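Local coordinates for protein cellulase (glycosyl hydrolase family 5) (Bacteroides ovatus, PDB 3ZMR) that cleaves beta-1,4-glucosidic linkages in the backbone of xyloglucan, with retention of configuration, to release xyloglucan oligosaccharides, at residues D169-P174 against A207-I212. Residues are numbered along the deposited sequence; the frame is centred on the assembly and turned at random.
Sequences DVVRIP and AGLYVI
Val170 and Ile212 meet on the barrel-inward face, where Val170 CG1 lies 3.9 Å from Ile212 CD1. Val170 CG1 is anti to its backbone N (chi1 -176°), while its other branch, CG2, rests 4.0 Å from Tyr210 CB. The edge of the Tyr210 ring, at CD2, comes 3.5 Å from Asp169 O, which lies in the ring plane. Val171 and Val211 point to the reverse face, where Leu209 and Ile173 extend the apolar contact. Val171 CG1 sits between its backbone N and carbonyl carbon (chi1 62°) and reaches both Leu209 CD1 and Val211 CG2. The Val171 and Leu209 side chains cross at about a right angle. Farther along, Ile173 CD1 meets Val211 CG1 at 3.9 Å.

The backbones between these faces form parallel strands. Tyr210 N donates to Asp169 O and Val171 N to Tyr210 O. Ile212 N then donates to Val171 O, and Ile173 N to Ile212 O at 2.8 Å with a nearly straight N-H...O angle of 172°. Asp169 O also accepts from a water that donates to Gly208 O, so the water bridges the two segments. Gly208 has positive phi and ends helix 191-206 in a Schellman motif just before strand 210-214.

Arg172 lies on the same face as Val170 and Ile212. Its guanidinium group forms salt bridges with Glu334 and Glu395, the inferred nucleophile, and hydrogen bonds with Asn127 and substrate-binding Asn261. This places the strand pair beside the active site of the TIM barrel. Strands 170-173 and 210-214 are its second and third strands, joined by a beta-alpha-beta crossover through helix 191-206. Strands 125-127 and 255-258 flank the pair. Phe160 of helix 157-165 packs on Val171 and Leu209, and helix 115-122 packs on Val170 and Tyr210.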
ATOM      1  N   ASP A 169     -15.722  -8.340  -8.808  1.00 11.27           N
ATOM      2  CA  ASP A 169     -15.066  -7.745  -9.965  1.00 12.64           C
ATOM      3  C   ASP A 169     -13.548  -7.583  -9.868  1.00  9.96           C
ATOM      4  O   ASP A 169     -12.912  -7.191 -10.839  1.00 10.64           O
ATOM      5  CB  ASP A 169     -15.736  -6.437 -10.330  1.00 16.91           C
ATOM      6  CG  ASP A 169     -17.155  -6.659 -10.883  1.00 22.90           C
ATOM      7  OD1 ASP A 169     -17.395  -7.583 -11.730  1.00 24.91           O
ATOM      8  OD2 ASP A 169     -18.038  -5.945 -10.444  1.00 30.19           O
ATOM      9  N   VAL A 170     -12.984  -7.885  -8.696  1.00  8.99           N
ATOM     10  CA  VAL A 170     -11.538  -7.746  -8.432  1.00 10.27           C
ATOM     11  C   VAL A 170     -11.016  -8.988  -7.731  1.00  9.31           C
ATOM     12  O   VAL A 170     -11.668  -9.506  -6.828  1.00  9.61           O
ATOM     13  CB  VAL A 170     -11.229  -6.558  -7.474  1.00 12.24           C
ATOM     14  CG1 VAL A 170      -9.723  -6.367  -7.280  1.00 17.51           C
ATOM     15  CG2 VAL A 170     -11.862  -5.283  -7.940  1.00 12.89           C
ATOM     16  N   VAL A 171      -9.831  -9.422  -8.107  1.00  8.54           N
ATOM     17  CA  VAL A 171      -9.112 -10.452  -7.345  1.00  7.66           C
ATOM     18  C   VAL A 171      -7.730  -9.907  -6.985  1.00  8.20           C
ATOM     19  O   VAL A 171      -7.037  -9.320  -7.834  1.00 10.79           O
ATOM     20  CB  VAL A 171      -9.024 -11.808  -8.081  1.00 12.75           C
ATOM     21  CG1 VAL A 171      -8.270 -11.736  -9.404  1.00 10.38           C
ATOM     22  CG2 VAL A 171      -8.436 -12.882  -7.185  1.00 17.94           C
ATOM     23  N   ARG A 172      -7.366 -10.026  -5.710  1.00  8.84           N
ATOM     24  CA  ARG A 172      -5.996  -9.795  -5.256  1.00  8.21           C
ATOM     25  C   ARG A 172      -5.302 -11.143  -5.153  1.00  7.96           C
ATOM     26  O   ARG A 172      -5.839 -12.093  -4.560  1.00  8.58           O
ATOM     27  CB  ARG A 172      -6.001  -9.077  -3.901  1.00 12.14           C
ATOM     28  CG  ARG A 172      -4.626  -8.818  -3.296  1.00  9.05           C
ATOM     29  CD  ARG A 172      -4.737  -7.887  -2.123  1.00  9.76           C
ATOM     30  NE  ARG A 172      -3.514  -7.559  -1.405  1.00  9.35           N
ATOM     31  CZ  ARG A 172      -3.095  -8.172  -0.294  1.00  8.93           C
ATOM     32  NH1 ARG A 172      -3.708  -9.244   0.180  1.00  8.50           N
ATOM     33  NH2 ARG A 172      -2.042  -7.712   0.368  1.00  9.09           N
ATOM     34  N   ILE A 173      -4.146 -11.225  -5.811  1.00  7.57           N
ATOM     35  CA  ILE A 173      -3.293 -12.409  -5.888  1.00  7.94           C
ATOM     36  C   ILE A 173      -1.994 -12.076  -5.163  1.00  7.31           C
ATOM     37  O   ILE A 173      -1.084 -11.482  -5.754  1.00  8.33           O
ATOM     38  CB  ILE A 173      -3.033 -12.843  -7.338  1.00  9.03           C
ATOM     39  CG1 ILE A 173      -4.342 -13.047  -8.094  1.00 10.07           C
ATOM     40  CG2 ILE A 173      -2.174 -14.103  -7.382  1.00  8.49           C
ATOM     41  CD1 ILE A 173      -4.195 -13.461  -9.551  1.00 10.70           C
ATOM     42  N   PRO A 174      -1.885 -12.418  -3.868  1.00  7.32           N
ATOM     43  CA  PRO A 174      -0.595 -12.300  -3.193  1.00  6.47           C
ATOM     44  C   PRO A 174       0.445 -13.196  -3.892  1.00  7.99           C
ATOM     45  O   PRO A 174       0.106 -14.319  -4.325  1.00  8.48           O
ATOM     46  CB  PRO A 174      -0.905 -12.836  -1.782  1.00  9.12           C
ATOM     47  CG  PRO A 174      -2.343 -12.579  -1.586  1.00  8.96           C
ATOM     48  CD  PRO A 174      -2.942 -12.845  -2.918  1.00  7.68           C
ATOM     49  N   ALA A 207     -11.198 -13.920 -17.476  1.00 13.89           N
ATOM     50  CA  ALA A 207     -12.474 -14.111 -16.792  1.00 12.97           C
ATOM     51  C   ALA A 207     -13.241 -12.830 -16.540  1.00 12.91           C
ATOM     52  O   ALA A 207     -14.366 -12.850 -16.089  1.00 16.10           O
ATOM     53  CB  ALA A 207     -12.268 -14.881 -15.489  1.00 16.28           C
ATOM     54  N   GLY A 208     -12.605 -11.701 -16.807  1.00 12.05           N
ATOM     55  CA  GLY A 208     -13.267 -10.416 -16.713  1.00 14.08           C
ATOM     56  C   GLY A 208     -13.010  -9.682 -15.410  1.00 15.53           C
ATOM     57  O   GLY A 208     -13.729  -8.753 -15.080  1.00 14.97           O
ATOM     58  N   LEU A 209     -11.991 -10.099 -14.679  1.00 12.17           N
ATOM     59  CA  LEU A 209     -11.666  -9.463 -13.393  1.00  9.24           C
ATOM     60  C   LEU A 209     -10.581  -8.383 -13.480  1.00  8.60           C
ATOM     61  O   LEU A 209      -9.670  -8.469 -14.311  1.00 11.22           O
ATOM     62  CB  LEU A 209     -11.186 -10.549 -12.433  1.00  9.65           C
ATOM     63  CG  LEU A 209     -12.212 -11.638 -12.099  1.00 10.33           C
ATOM     64  CD1 LEU A 209     -11.499 -12.808 -11.440  1.00 11.57           C
ATOM     65  CD2 LEU A 209     -13.294 -11.057 -11.176  1.00 12.14           C
ATOM     66  N   TYR A 210     -10.661  -7.384 -12.600  1.00  8.26           N
ATOM     67  CA  TYR A 210      -9.475  -6.619 -12.209  1.00  8.59           C
ATOM     68  C   TYR A 210      -8.564  -7.521 -11.417  1.00  8.46           C
ATOM     69  O   TYR A 210      -9.038  -8.340 -10.624  1.00  8.78           O
ATOM     70  CB  TYR A 210      -9.836  -5.385 -11.385  1.00  9.85           C
ATOM     71  CG  TYR A 210     -10.484  -4.261 -12.168  1.00 10.72           C
ATOM     72  CD1 TYR A 210      -9.722  -3.260 -12.734  1.00 10.52           C
ATOM     73  CD2 TYR A 210     -11.865  -4.181 -12.290  1.00 12.28           C
ATOM     74  CE1 TYR A 210     -10.302  -2.217 -13.429  1.00 11.04           C
ATOM     75  CE2 TYR A 210     -12.452  -3.163 -13.008  1.00 11.95           C
ATOM     76  CZ  TYR A 210     -11.650  -2.184 -13.588  1.00 11.30           C
ATOM     77  OH  TYR A 210     -12.225  -1.143 -14.292  1.00 14.54           O
ATOM     78  N   VAL A 211      -7.252  -7.348 -11.595  1.00  9.66           N
ATOM     79  CA  VAL A 211      -6.249  -8.188 -10.938  1.00  8.51           C
ATOM     80  C   VAL A 211      -5.223  -7.308 -10.247  1.00  7.70           C
ATOM     81  O   VAL A 211      -4.720  -6.374 -10.861  1.00  8.94           O
ATOM     82  CB  VAL A 211      -5.550  -9.142 -11.913  1.00  9.56           C
ATOM     83  CG1 VAL A 211      -4.480  -9.946 -11.198  1.00 10.98           C
ATOM     84  CG2 VAL A 211      -6.607 -10.034 -12.597  1.00 14.38           C
ATOM     85  N   ILE A 212      -4.934  -7.592  -8.990  1.00  7.30           N
ATOM     86  CA  ILE A 212      -3.880  -6.978  -8.225  1.00  6.68           C
ATOM     87  C   ILE A 212      -2.817  -8.031  -7.894  1.00  8.11           C
ATOM     88  O   ILE A 212      -3.158  -9.088  -7.330  1.00  8.54           O
ATOM     89  CB  ILE A 212      -4.409  -6.377  -6.907  1.00  8.59           C
ATOM     90  CG1 ILE A 212      -5.447  -5.279  -7.129  1.00  8.76           C
ATOM     91  CG2 ILE A 212      -3.256  -5.853  -6.060  1.00  9.09           C
ATOM     92  CD1 ILE A 212      -6.336  -5.002  -5.929  1.00 10.24           C
TER
HETATM   93  O   HOH W   1     -14.274  -6.585 -13.401  1.00 31.89           O